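Side-chain contacts in hydrolase (Thermococcus thioreducens, PDB 6IAH), which is a magnesium-binding phosphatase of the haloacid dehalogenase superfamily, probably acting on phosphoglycolate among other phosphorylated substrates: residues I85-V88 / R89-G93; G54-F57 / K58-E61; L155-E158 / L159-I163. All coordinates share one frame; numbering follows the deposited sequence. Where two conformers were deposited one is given.

Interaction 1: I85-V88 / R89-G93; sequences IEWV and REKFG
Ile-85 and Arg-89 sit one turn apart on the short alpha-helix 85-92, and the methyl CG2 of Ile-85 lies over the centre of the Arg-89 guanidinium, 3.5 Å above its plane. The extended arginine chain carries the group back along the helix, where CG1 of Ile-85 also meets it, 3.4 Å from NE of Arg-89. One face of the guanidinium thus rests on isoleucine; NE makes a salt bridge to Glu-61 of helix 56-68, and NH2 is also hydrogen-bonded outside the two segments.

The backbone accounts for itself in regular i to i+4 fashion. Arg-89 N, Glu-90 N, Lys-91 N and Phe-92 N donate to the carbonyl oxygens of Ile-85, Glu-86, Trp-87 and Val-88, and Gly-93 N continues the series to Arg-89 O at 2.9 Å. At the start of the helix, Glu-86 N is hydrogen-bonded to OG1 of Thr-84. Gly-93 is the first residue to leave helical angles at the other end, with phi at 84°.

On the exposed side, Glu-86 and Glu-90 run side by side with their carboxylates only 14° from parallel, and OE2 of Glu-86 is 3.6 Å from OE2 of Glu-90. Like charges this close would be expected to raise the proton affinity of the pair somewhat, although solvent probably screens much of it. Trp-87 and Lys-91 also lie alongside each other; CD of Lys-91 approaches CZ3 of Trp-87 obliquely at 3.7 Å, while the other neighbours of the indole include Phe-79, edge-to-face.

Val-88 faces Leu-65 and Phe-66 of helix 56-68, and its CG1 comes 4.0 Å from CD2 of Phe-92. That same CD2, at the edge of the phenyl ring, lies 3.4 Å from Val-88 O.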
loop_
_atom_site.group_PDB
_atom_site.type_symbol
_atom_site.label_atom_id
_atom_site.label_comp_id
_atom_site.label_asym_id
_atom_site.label_seq_id
_atom_site.Cartn_x
_atom_site.Cartn_y
_atom_site.Cartn_z
ATOM N N ILE A 85 11.946 -2.911 -12.817
ATOM C CA ILE A 85 13.159 -2.056 -12.809
ATOM C C ILE A 85 14.210 -2.516 -13.836
ATOM O O ILE A 85 15.005 -1.709 -14.346
ATOM C CB ILE A 85 13.765 -1.929 -11.374
ATOM C CG1 ILE A 85 14.733 -0.727 -11.272
ATOM C CG2 ILE A 85 14.507 -3.225 -10.921
ATOM C CD1 ILE A 85 14.108 0.615 -11.728
ATOM N N GLU A 86 14.209 -3.806 -14.153
ATOM C CA GLU A 86 15.095 -4.350 -15.163
ATOM C C GLU A 86 15.035 -3.634 -16.502
ATOM O O GLU A 86 16.040 -3.502 -17.159
ATOM C CB GLU A 86 14.807 -5.860 -15.345
ATOM C CG GLU A 86 15.503 -6.506 -16.542
ATOM C CD GLU A 86 14.961 -7.906 -16.774
ATOM O OE1 GLU A 86 15.160 -8.766 -15.870
ATOM O OE2 GLU A 86 14.302 -8.113 -17.828
ATOM N N TRP A 87 13.861 -3.264 -16.955
ATOM C CA TRP A 87 13.745 -2.541 -18.219
ATOM C C TRP A 87 14.569 -1.223 -18.208
ATOM O O TRP A 87 15.239 -0.905 -19.168
ATOM C CB TRP A 87 12.281 -2.257 -18.530
ATOM C CG TRP A 87 11.948 -1.646 -19.864
ATOM C CD1 TRP A 87 11.597 -2.323 -20.989
ATOM C CD2 TRP A 87 11.864 -0.258 -20.197
ATOM N NE1 TRP A 87 11.325 -1.463 -22.000
ATOM C CE2 TRP A 87 11.459 -0.184 -21.552
ATOM C CE3 TRP A 87 12.103 0.932 -19.488
ATOM C CZ2 TRP A 87 11.299 1.051 -22.255
ATOM C CZ3 TRP A 87 11.931 2.181 -20.181
ATOM C CH2 TRP A 87 11.483 2.216 -21.526
ATOM N N VAL A 88 14.490 -0.511 -17.098
ATOM C CA VAL A 88 15.148 0.750 -16.888
ATOM C C VAL A 88 16.648 0.580 -16.804
ATOM O O VAL A 88 17.399 1.284 -17.460
ATOM C CB VAL A 88 14.609 1.457 -15.605
ATOM C CG1 VAL A 88 15.186 2.869 -15.512
ATOM C CG2 VAL A 88 13.079 1.614 -15.647
ATOM N N ARG A 89 17.087 -0.416 -16.016
ATOM C CA ARG A 89 18.465 -0.710 -15.853
ATOM C C ARG A 89 19.129 -1.163 -17.115
ATOM O O ARG A 89 20.265 -0.738 -17.413
ATOM C CB ARG A 89 18.680 -1.748 -14.738
ATOM C CG ARG A 89 18.325 -1.205 -13.391
ATOM C CD ARG A 89 18.294 -2.341 -12.351
ATOM N NE ARG A 89 17.966 -1.863 -11.007
ATOM C CZ ARG A 89 17.849 -2.656 -9.936
ATOM N NH1 ARG A 89 18.036 -3.973 -10.107
ATOM N NH2 ARG A 89 17.512 -2.158 -8.728
ATOM N N GLU A 90 18.408 -1.958 -17.889
ATOM C CA GLU A 90 18.952 -2.418 -19.165
ATOM C C GLU A 90 19.037 -1.258 -20.130
ATOM O O GLU A 90 19.984 -1.157 -20.893
ATOM C CB GLU A 90 18.122 -3.532 -19.752
ATOM C CG GLU A 90 18.431 -4.900 -19.168
ATOM C CD GLU A 90 17.488 -5.987 -19.674
ATOM O OE1 GLU A 90 16.718 -5.730 -20.622
ATOM O OE2 GLU A 90 17.507 -7.104 -19.120
ATOM N N LYS A 91 18.031 -0.405 -20.138
ATOM C CA LYS A 91 18.043 0.729 -21.059
ATOM C C LYS A 91 19.212 1.717 -20.803
ATOM O O LYS A 91 19.884 2.106 -21.740
ATOM C CB LYS A 91 16.742 1.456 -20.928
ATOM C CG LYS A 91 16.593 2.596 -21.880
ATOM C CD LYS A 91 15.155 3.077 -21.837
ATOM C CE LYS A 91 14.975 4.282 -22.732
ATOM N NZ LYS A 91 15.154 3.925 -24.173
ATOM N N PHE A 92 19.417 2.170 -19.558
ATOM C CA PHE A 92 20.435 3.228 -19.246
ATOM C C PHE A 92 21.784 2.714 -18.826
ATOM O O PHE A 92 22.734 3.440 -18.846
ATOM C CB PHE A 92 19.876 4.202 -18.211
ATOM C CG PHE A 92 18.704 4.953 -18.720
ATOM C CD1 PHE A 92 18.898 6.016 -19.591
ATOM C CD2 PHE A 92 17.394 4.540 -18.434
ATOM C CE1 PHE A 92 17.827 6.723 -20.088
ATOM C CE2 PHE A 92 16.301 5.223 -18.945
ATOM C CZ PHE A 92 16.510 6.315 -19.765
ATOM N N GLY A 93 21.891 1.437 -18.465
ATOM C CA GLY A 93 23.157 0.893 -18.089
ATOM C C GLY A 93 23.601 1.085 -16.654
ATOM O O GLY A 93 24.763 0.783 -16.308
#

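Interaction 2: G54-F57 / K58-E61; sequences GDDF and KVSE
Asp-56 O is gripped twice by Ser-60, from the amide N at 2.9 Å and from the hydroxyl OG at 2.7 Å. The two donors arrive differently: the amide stands 42° out of the carbonyl plane, whereas the hydroxyl is tilted only 21° from it. With OG lying beside its own backbone N (chi1 -61°), the serine can fold back onto the preceding turn, and the buried hydroxyl gives its hydrogen to that carbonyl.

Just before Asp-56, Asp-55 is the N-cap of helix 56-68. Its CG sits between the backbone N and the carbonyl carbon, which turns OD1 over the first turn to accept from Lys-58 N at 2.9 Å, the N-H meeting the oxygen nearly along its C-O direction. Asp-55 O takes Val-59 N at 3.2 Å and, weakly, Lys-58 N as well. NZ of Lys-58 stays 4.4 Å from OD2 of Asp-55, beyond a salt bridge, while CG of Lys-58 packs 3.4 Å from OD1 of Asp-55.

Further along, Phe-57 O accepts from Glu-61 N and, weakly, from a water that also donates to Glu-61 OE1 at 2.8 Å. The other oxygen, OE2 of Glu-61, is in a salt bridge with Arg-89 of helix 85-92 and also accepts from Val-96 N.

The turn lies in the helical insert. Asp-56 OD1 forms a salt bridge with Arg-48 of helix 41-50, and Phe-57 meets Phe-105 of helix 100-110 edge-to-face. Ser-60 packs on Thr-22 and Thr-25 of helix 17-32, while Lys-58 and Glu-61 face helix 85-92.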
loop_
_atom_site.group_PDB
_atom_site.type_symbol
_atom_site.label_atom_id
_atom_site.label_comp_id
_atom_site.label_asym_id
_atom_site.label_seq_id
_atom_site.Cartn_x
_atom_site.Cartn_y
_atom_site.Cartn_z
ATOM N N GLY A 54 8.600 -3.938 -7.829
ATOM C CA GLY A 54 8.652 -4.684 -6.594
ATOM C C GLY A 54 8.238 -3.836 -5.408
ATOM O O GLY A 54 7.649 -4.349 -4.485
ATOM N N ASP A 55 8.521 -2.522 -5.442
ATOM C CA ASP A 55 8.282 -1.683 -4.295
ATOM C C ASP A 55 8.472 -0.258 -4.764
ATOM O O ASP A 55 8.900 -0.055 -5.907
ATOM C CB ASP A 55 9.165 -2.057 -3.105
ATOM C CG ASP A 55 10.647 -2.125 -3.445
ATOM O OD1 ASP A 55 11.207 -1.119 -3.968
ATOM O OD2 ASP A 55 11.272 -3.189 -3.184
ATOM N N ASP A 56 8.169 0.698 -3.906
ATOM C CA ASP A 56 8.353 2.135 -4.278
ATOM C C ASP A 56 9.837 2.584 -4.282
ATOM O O ASP A 56 10.127 3.654 -4.775
ATOM C CB ASP A 56 7.509 3.014 -3.384
ATOM C CG ASP A 56 6.032 2.967 -3.727
ATOM O OD1 ASP A 56 5.649 2.633 -4.876
ATOM O OD2 ASP A 56 5.226 3.285 -2.839
ATOM N N PHE A 57 10.759 1.812 -3.694
ATOM C CA PHE A 57 12.208 2.048 -3.874
ATOM C C PHE A 57 12.586 1.868 -5.366
ATOM O O PHE A 57 13.343 2.635 -5.950
ATOM C CB PHE A 57 13.103 1.064 -3.062
ATOM C CG PHE A 57 12.678 0.843 -1.627
ATOM C CD1 PHE A 57 12.323 1.913 -0.817
ATOM C CD2 PHE A 57 12.716 -0.431 -1.068
ATOM C CE1 PHE A 57 11.948 1.729 0.519
ATOM C CE2 PHE A 57 12.370 -0.627 0.266
ATOM C CZ PHE A 57 11.987 0.449 1.064
ATOM N N LYS A 58 11.973 0.873 -5.991
ATOM C CA LYS A 58 12.180 0.582 -7.406
ATOM C C LYS A 58 11.477 1.603 -8.266
ATOM O O LYS A 58 12.012 1.994 -9.270
ATOM C CB LYS A 58 11.700 -0.828 -7.774
ATOM C CG LYS A 58 12.376 -1.962 -7.012
ATOM C CD LYS A 58 13.845 -1.902 -7.294
ATOM C CE LYS A 58 14.674 -2.862 -6.448
ATOM N NZ LYS A 58 14.087 -4.222 -6.386
ATOM N N VAL A 59 10.305 2.031 -7.854
ATOM C CA VAL A 59 9.603 3.074 -8.600
ATOM C C VAL A 59 10.448 4.341 -8.522
ATOM O O VAL A 59 10.605 4.990 -9.536
ATOM C CB VAL A 59 8.174 3.373 -8.088
ATOM C CG1 VAL A 59 7.495 4.503 -8.926
ATOM C CG2 VAL A 59 7.277 2.142 -8.196
ATOM N N SER A 60 10.994 4.665 -7.337
ATOM C CA SER A 60 11.826 5.867 -7.164
ATOM C C SER A 60 13.026 5.779 -8.110
ATOM O O SER A 60 13.344 6.737 -8.840
ATOM C CB SER A 60 12.281 6.029 -5.706
ATOM O OG SER A 60 11.195 6.170 -4.795
ATOM N N GLU A 61 13.687 4.626 -8.135
ATOM C CA GLU A 61 14.818 4.420 -9.024
ATOM C C GLU A 61 14.561 4.669 -10.503
ATOM O O GLU A 61 15.352 5.351 -11.168
ATOM C CB GLU A 61 15.420 2.987 -8.835
ATOM C CG GLU A 61 16.653 2.760 -9.672
ATOM C CD GLU A 61 17.185 1.285 -9.463
ATOM O OE1 GLU A 61 16.676 0.624 -8.581
ATOM O OE2 GLU A 61 18.075 0.843 -10.190
HETATM O O HOH W 1 15.849 0.986 -5.943
#

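Interaction 3: L155-E158 / L159-I163; sequences LEME and LAERI
The carboxylate of Glu-158 meets the edge of the Arg-162 guanidinium one turn on along helix 154-164, the two planes 50° apart. Glu-158 is modelled in two conformers; in the one described here its chain bends at chi2 (-88°), which swings the carboxylate over to the arginine. The salt bridge holds for this conformer and is not certain to be permanent. OE2 of Glu-158 takes the NE hydrogen of Arg-162 at 2.8 Å on its syn side, practically straight (178°) and in the guanidinium plane. The second arm, OE1 of Glu-158 to NH2 of Arg-162 at 2.6 Å, is bent and weak. Arg-162 NH1 turns to another acid, Glu-113.

Leu-159 covers one guanidinium face: its CD2 stands 3.7 Å above the plane of Arg-162, over the centre. The other branch, CD1, runs alongside Leu-155 and touches its CD2 at 4.0 Å, and both leucines rest on Leu-110 of helix 100-110.

Met-157 and Glu-161 cross at about a right angle, CE of Met-157 lying 4.1 Å from CG of Glu-161, whose OE2 accepts from Phe-168 N. Ala-160 packs on Ile-12 of strand 12-13. The helix forms the crossover between parallel strands 145-149 and 171-172, a beta-alpha-beta unit of the Rossmann-like HAD core.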
loop_
_atom_site.group_PDB
_atom_site.type_symbol
_atom_site.label_atom_id
_atom_site.label_comp_id
_atom_site.label_asym_id
_atom_site.label_seq_id
_atom_site.Cartn_x
_atom_site.Cartn_y
_atom_site.Cartn_z
ATOM N N LEU A 155 5.833 -3.866 10.955
ATOM C CA LEU A 155 6.142 -2.552 11.486
ATOM C C LEU A 155 5.133 -1.550 10.984
ATOM O O LEU A 155 4.656 -0.713 11.736
ATOM C CB LEU A 155 7.534 -2.114 11.014
ATOM C CG LEU A 155 8.090 -0.798 11.552
ATOM C CD1 LEU A 155 9.605 -0.924 11.754
ATOM C CD2 LEU A 155 7.800 0.391 10.655
ATOM N N GLU A 156 4.840 -1.603 9.690
ATOM C CA GLU A 156 3.872 -0.670 9.083
ATOM C C GLU A 156 2.445 -0.905 9.609
ATOM O O GLU A 156 1.611 0.017 9.616
ATOM C CB GLU A 156 3.892 -0.812 7.568
ATOM C CG GLU A 156 5.099 -0.145 6.938
ATOM C CD GLU A 156 5.237 -0.529 5.495
ATOM O OE1 GLU A 156 4.650 -1.557 5.033
ATOM O OE2 GLU A 156 5.860 0.281 4.812
ATOM N N MET A 157 2.170 -2.150 10.003
ATOM C CA MET A 157 0.908 -2.503 10.580
ATOM C C MET A 157 0.767 -1.918 12.029
ATOM O O MET A 157 -0.310 -1.419 12.406
ATOM C CB MET A 157 0.729 -4.040 10.552
ATOM C CG MET A 157 -0.677 -4.519 10.832
ATOM S SD MET A 157 -2.048 -3.715 9.870
ATOM C CE MET A 157 -3.261 -3.726 11.129
ATOM N N GLU A 158 1.850 -1.964 12.809
ATOM C CA GLU A 158 1.884 -1.270 14.094
ATOM C C GLU A 158 1.592 0.227 13.911
ATOM O O GLU A 158 0.819 0.798 14.690
ATOM C CB GLU A 158 3.222 -1.469 14.802
ATOM C CG GLU A 158 3.195 -1.131 16.289
ATOM C CD GLU A 158 3.491 0.325 16.568
ATOM O OE1 GLU A 158 4.358 0.887 15.860
ATOM O OE2 GLU A 158 2.870 0.905 17.498
ATOM N N LEU A 159 2.202 0.848 12.909
ATOM C CA LEU A 159 1.889 2.266 12.576
ATOM C C LEU A 159 0.397 2.488 12.242
ATOM O O LEU A 159 -0.215 3.471 12.695
ATOM C CB LEU A 159 2.745 2.800 11.404
ATOM C CG LEU A 159 4.282 2.732 11.564
ATOM C CD1 LEU A 159 4.954 3.223 10.290
ATOM C CD2 LEU A 159 4.714 3.519 12.780
ATOM N N ALA A 160 -0.172 1.594 11.427
ATOM C CA ALA A 160 -1.583 1.657 11.115
ATOM C C ALA A 160 -2.467 1.592 12.372
ATOM O O ALA A 160 -3.409 2.353 12.483
ATOM C CB ALA A 160 -1.956 0.553 10.167
ATOM N N GLU A 161 -2.159 0.651 13.275
ATOM C CA GLU A 161 -2.821 0.609 14.556
ATOM C C GLU A 161 -2.748 1.900 15.383
ATOM O O GLU A 161 -3.701 2.251 16.063
ATOM C CB GLU A 161 -2.300 -0.538 15.389
ATOM C CG GLU A 161 -2.667 -1.841 14.764
ATOM C CD GLU A 161 -1.995 -3.018 15.432
ATOM O OE1 GLU A 161 -0.899 -2.856 16.013
ATOM O OE2 GLU A 161 -2.588 -4.099 15.394
ATOM N N ARG A 162 -1.651 2.646 15.279
ATOM C CA ARG A 162 -1.563 3.973 15.877
ATOM C C ARG A 162 -2.487 4.959 15.220
ATOM O O ARG A 162 -3.180 5.733 15.897
ATOM C CB ARG A 162 -0.138 4.515 15.814
ATOM C CG ARG A 162 0.849 3.664 16.642
ATOM C CD ARG A 162 2.176 4.404 16.585
ATOM N NE ARG A 162 3.315 3.532 16.733
ATOM C CZ ARG A 162 4.564 3.946 16.496
ATOM N NH1 ARG A 162 4.838 5.206 16.220
ATOM N NH2 ARG A 162 5.529 3.117 16.606
ATOM N N ILE A 163 -2.526 4.925 13.910
ATOM C CA ILE A 163 -3.344 5.891 13.150
ATOM C C ILE A 163 -4.839 5.666 13.432
ATOM O O ILE A 163 -5.574 6.599 13.581
ATOM C CB ILE A 163 -3.048 5.780 11.629
ATOM C CG1 ILE A 163 -1.629 6.294 11.333
ATOM C CG2 ILE A 163 -4.039 6.592 10.768
ATOM C CD1 ILE A 163 -1.031 5.773 10.086
#

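Interactions 1 and 2 belong to neighbouring helices of the insert between strands 12-13 and 129-130, consistent with a helical cap of HAD phosphatases. Their centres are 13 Å apart and they touch directly: Arg-89 NE lies 2.8 Å from Glu-61 OE2, and Ile-85 CD1 packs 3.5 Å from Lys-58 O. Interaction 3 belongs to the core, its centre 21 Å from that of interaction 2, with nearest atoms about 7 Å apart; interaction 1 is 34 Å away, centre to centre. Interactions 2 and 3 lie near the metal site without forming part of it: the side chains of Asp-56 and Ala-160 are about 8 Å and 6 Å from that of the magnesium ligand Asp-8. Interaction 1 is remote from it.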